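Lmo1340 protein (Listeria monocytogenes, PDB 4NLM) is of unknown function but is a probable surface lipoprotein built around a YqgU-like six-bladed beta propeller. Local coordinates at residues Gly298-Lys306 and Thr316-Ile326. Residues are numbered along the deposited sequence; the frame is centred on the assembly and turned at random.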
loop_
_atom_site.group_PDB
_atom_site.type_symbol
_atom_site.label_atom_id
_atom_site.label_comp_id
_atom_site.label_asym_id
_atom_site.label_seq_id
_atom_site.Cartn_x
_atom_site.Cartn_y
_atom_site.Cartn_z
ATOM N N GLY A 298 24.016 4.677 -3.885
ATOM C CA GLY A 298 24.452 4.113 -2.602
ATOM C C GLY A 298 23.290 3.441 -1.868
ATOM O O GLY A 298 22.141 3.827 -2.061
ATOM N N ALA A 299 23.603 2.400 -1.091
ATOM C CA ALA A 299 22.595 1.611 -0.370
ATOM C C ALA A 299 22.506 1.922 1.125
ATOM O O ALA A 299 21.861 1.192 1.859
ATOM C CB ALA A 299 22.872 0.128 -0.570
ATOM N N LYS A 300 23.168 2.990 1.553
ATOM C CA LYS A 300 23.175 3.424 2.957
ATOM C C LYS A 300 22.785 4.903 3.111
ATOM O O LYS A 300 23.242 5.610 4.005
ATOM C CB LYS A 300 24.574 3.184 3.560
ATOM C CG LYS A 300 24.946 1.714 3.671
ATOM C CD LYS A 300 26.363 1.496 4.202
ATOM C CE LYS A 300 26.696 0.013 4.230
ATOM N NZ LYS A 300 27.999 -0.267 4.895
ATOM N N GLU A 301 21.885 5.347 2.267
ATOM C CA GLU A 301 21.598 6.751 2.187
ATOM C C GLU A 301 20.458 7.201 3.082
ATOM O O GLU A 301 20.178 8.392 3.085
ATOM C CB GLU A 301 21.308 6.996 0.719
ATOM C CG GLU A 301 20.907 8.358 0.164
ATOM C CD GLU A 301 20.709 8.279 -1.357
ATOM O OE1 GLU A 301 19.916 9.057 -1.935
ATOM O OE2 GLU A 301 21.335 7.407 -2.001
ATOM N N TYR A 302 19.871 6.286 3.865
ATOM C CA TYR A 302 18.660 6.617 4.643
ATOM C C TYR A 302 18.739 6.096 6.042
ATOM O O TYR A 302 19.454 5.159 6.338
ATOM C CB TYR A 302 17.414 6.012 3.972
ATOM C CG TYR A 302 17.220 6.453 2.555
ATOM C CD1 TYR A 302 17.842 5.796 1.534
ATOM C CD2 TYR A 302 16.459 7.567 2.228
ATOM C CE1 TYR A 302 17.748 6.217 0.227
ATOM C CE2 TYR A 302 16.338 7.980 0.899
ATOM C CZ TYR A 302 17.010 7.309 -0.095
ATOM O OH TYR A 302 16.902 7.727 -1.409
ATOM N N LYS A 303 17.904 6.702 6.877
ATOM C CA LYS A 303 17.575 6.116 8.177
ATOM C C LYS A 303 16.078 5.820 8.201
ATOM O O LYS A 303 15.298 6.454 7.530
ATOM C CB LYS A 303 17.942 6.996 9.329
ATOM C CG LYS A 303 17.546 8.403 9.181
ATOM C CD LYS A 303 17.862 9.133 10.469
ATOM C CE LYS A 303 17.721 10.612 10.289
ATOM N NZ LYS A 303 18.120 11.289 11.568
ATOM N N LEU A 304 15.753 4.790 8.952
ATOM C CA LEU A 304 14.363 4.405 9.181
ATOM C C LEU A 304 13.942 5.021 10.499
ATOM O O LEU A 304 14.536 4.749 11.548
ATOM C CB LEU A 304 14.234 2.908 9.250
ATOM C CG LEU A 304 12.820 2.417 9.560
ATOM C CD1 LEU A 304 11.829 2.847 8.499
ATOM C CD2 LEU A 304 12.853 0.910 9.684
ATOM N N VAL A 305 12.907 5.843 10.457
ATOM C CA VAL A 305 12.441 6.451 11.681
ATOM C C VAL A 305 11.002 6.108 11.950
ATOM O O VAL A 305 10.246 5.683 11.074
ATOM C CB VAL A 305 12.575 7.968 11.652
ATOM C CG1 VAL A 305 14.007 8.365 11.350
ATOM C CG2 VAL A 305 11.587 8.594 10.677
ATOM N N LYS A 306 10.687 6.213 13.236
ATOM C CA LYS A 306 9.321 6.063 13.742
ATOM C C LYS A 306 8.911 7.393 14.363
ATOM O O LYS A 306 9.576 7.909 15.276
ATOM C CB LYS A 306 9.196 4.880 14.709
ATOM C CG LYS A 306 9.742 4.959 16.109
ATOM C CD LYS A 306 9.315 3.701 16.879
ATOM C CE LYS A 306 9.978 3.633 18.249
ATOM N NZ LYS A 306 9.924 2.267 18.839
ATOM N N THR A 316 14.864 7.034 15.789
ATOM C CA THR A 316 15.486 6.296 14.686
ATOM C C THR A 316 15.562 4.838 15.036
ATOM O O THR A 316 16.076 4.465 16.087
ATOM C CB THR A 316 16.878 6.834 14.335
ATOM O OG1 THR A 316 16.692 8.190 13.971
ATOM C CG2 THR A 316 17.500 6.074 13.200
ATOM N N ILE A 317 14.985 4.007 14.187
ATOM C CA ILE A 317 15.033 2.567 14.370
ATOM C C ILE A 317 16.379 2.021 13.922
ATOM O O ILE A 317 17.036 1.290 14.651
ATOM C CB ILE A 317 13.913 1.907 13.577
ATOM C CG1 ILE A 317 12.571 2.374 14.124
ATOM C CG2 ILE A 317 14.029 0.390 13.608
ATOM C CD1 ILE A 317 11.471 2.240 13.109
ATOM N N LEU A 318 16.772 2.366 12.697
ATOM C CA LEU A 318 18.051 1.916 12.143
ATOM C C LEU A 318 18.647 2.985 11.259
ATOM O O LEU A 318 17.947 3.644 10.488
ATOM C CB LEU A 318 17.893 0.613 11.354
ATOM C CG LEU A 318 17.697 -0.688 12.121
ATOM C CD1 LEU A 318 17.172 -1.769 11.183
ATOM C CD2 LEU A 318 19.005 -1.104 12.801
ATOM N N GLU A 319 19.965 3.133 11.367
ATOM C CA GLU A 319 20.711 4.036 10.505
ATOM C C GLU A 319 21.295 3.298 9.291
ATOM O O GLU A 319 21.363 2.080 9.303
ATOM C CB GLU A 319 21.898 4.621 11.283
ATOM C CG GLU A 319 21.527 5.363 12.559
ATOM C CD GLU A 319 21.070 6.799 12.419
ATOM O OE1 GLU A 319 20.950 7.355 11.326
ATOM O OE2 GLU A 319 20.794 7.409 13.482
ATOM N N LEU A 320 21.654 4.080 8.281
ATOM C CA LEU A 320 22.455 3.619 7.149
ATOM C C LEU A 320 21.839 2.453 6.442
ATOM O O LEU A 320 22.456 1.387 6.289
ATOM C CB LEU A 320 23.892 3.293 7.604
ATOM C CG LEU A 320 24.637 4.449 8.290
ATOM C CD1 LEU A 320 26.007 3.984 8.775
ATOM C CD2 LEU A 320 24.829 5.685 7.419
HETATM N N MSE A 321 20.590 2.672 6.006
HETATM C CA MSE A 321 19.718 1.680 5.359
HETATM C C MSE A 321 19.368 2.059 3.962
HETATM O O MSE A 321 19.475 3.225 3.598
HETATM C CB MSE A 321 18.288 1.781 5.926
HETATM C CG MSE A 321 18.303 1.605 7.402
HETATM SE SE MSE A 321 16.989 0.227 7.676
HETATM C CE MSE A 321 18.312 -1.109 8.261
ATOM N N ASP A 322 18.883 1.087 3.200
ATOM C CA ASP A 322 18.314 1.365 1.894
ATOM C C ASP A 322 16.799 1.534 1.949
ATOM O O ASP A 322 16.073 0.876 2.731
ATOM C CB ASP A 322 18.651 0.330 0.863
ATOM C CG ASP A 322 18.348 0.833 -0.559
ATOM O OD1 ASP A 322 18.370 2.104 -0.804
ATOM O OD2 ASP A 322 18.117 -0.026 -1.439
ATOM N N ASN A 323 16.345 2.506 1.189
ATOM C CA ASN A 323 14.937 2.839 1.072
ATOM C C ASN A 323 14.229 1.770 0.246
ATOM O O ASN A 323 14.487 1.676 -0.941
ATOM C CB ASN A 323 14.846 4.196 0.385
ATOM C CG ASN A 323 13.439 4.598 0.029
ATOM O OD1 ASN A 323 12.566 4.670 0.899
ATOM N ND2 ASN A 323 13.209 4.895 -1.243
ATOM N N GLN A 324 13.367 0.967 0.865
ATOM C CA GLN A 324 12.598 -0.047 0.154
ATOM C C GLN A 324 11.234 -0.102 0.839
ATOM O O GLN A 324 11.078 0.428 1.937
ATOM C CB GLN A 324 13.283 -1.410 0.192
ATOM C CG GLN A 324 14.707 -1.366 -0.360
ATOM C CD GLN A 324 15.376 -2.711 -0.422
ATOM O OE1 GLN A 324 14.797 -3.723 -0.073
ATOM N NE2 GLN A 324 16.602 -2.721 -0.911
ATOM N N PRO A 325 10.241 -0.739 0.226
ATOM C CA PRO A 325 8.914 -0.757 0.851
ATOM C C PRO A 325 8.916 -1.352 2.248
ATOM O O PRO A 325 9.665 -2.276 2.564
ATOM C CB PRO A 325 8.105 -1.597 -0.143
ATOM C CG PRO A 325 8.735 -1.332 -1.469
ATOM C CD PRO A 325 10.195 -1.311 -1.131
ATOM N N ILE A 326 7.974 -0.839 3.047
ATOM C CA ILE A 326 7.746 -1.259 4.439
ATOM C C ILE A 326 6.251 -1.341 4.723
ATOM O O ILE A 326 5.503 -0.548 4.219
ATOM C CB ILE A 326 8.443 -0.359 5.455
ATOM C CG1 ILE A 326 8.222 1.130 5.140
ATOM C CG2 ILE A 326 9.922 -0.719 5.552
ATOM C CD1 ILE A 326 8.718 2.076 6.243
HETATM O O HOH W 1 20.434 3.969 0.051
HETATM O O HOH W 2 15.730 5.360 -2.750
HETATM O O HOH W 3 18.957 9.549 14.055
HETATM O O HOH W 4 15.814 10.585 13.261
#
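Tyr302 lays its ring against Asn323 while its backbone pairs with Met321, a selenomethionine. From the backbone outward, Tyr302 CB sits 3.5 Å from Met321 O, at the ring edge; CD1 and CE1 pass over Asn323 CB, a CH-pi contact with that carbon 3.6 Å from the ring centroid. At the tip, OH bonds to Glu264 and accepts from a water shared with Asn323 ND2, while Asn323 OD1 accepts from Tyr274 N. Tyrosine suits this buried place with its apolar face and polar end. Met321 N reaches Tyr302 O at 2.8 Å, almost straight (176°).

Swung away from its backbone N (chi1 177°), Leu304 CG meets Ile317 CD1 at 3.8 Å, and Leu304 CD1 meets Ile326 CD1 at 3.9 Å, branched aliphatics packing together. Leu304 O accepts from Ile317 N at 2.8 Å and more weakly from Leu318 N. Lys303 runs beside Glu319, whose OE1 bonds Tyr290 OH, and two waters link Lys303 NZ to Thr316 OG1; polar side chains suit this hydrated edge. A classic bulge at Ile317-Leu318 and a G1 bulge at Leu320-Met321 bend this antiparallel hairpin of the beta propeller before the chain crosses to the next sheet.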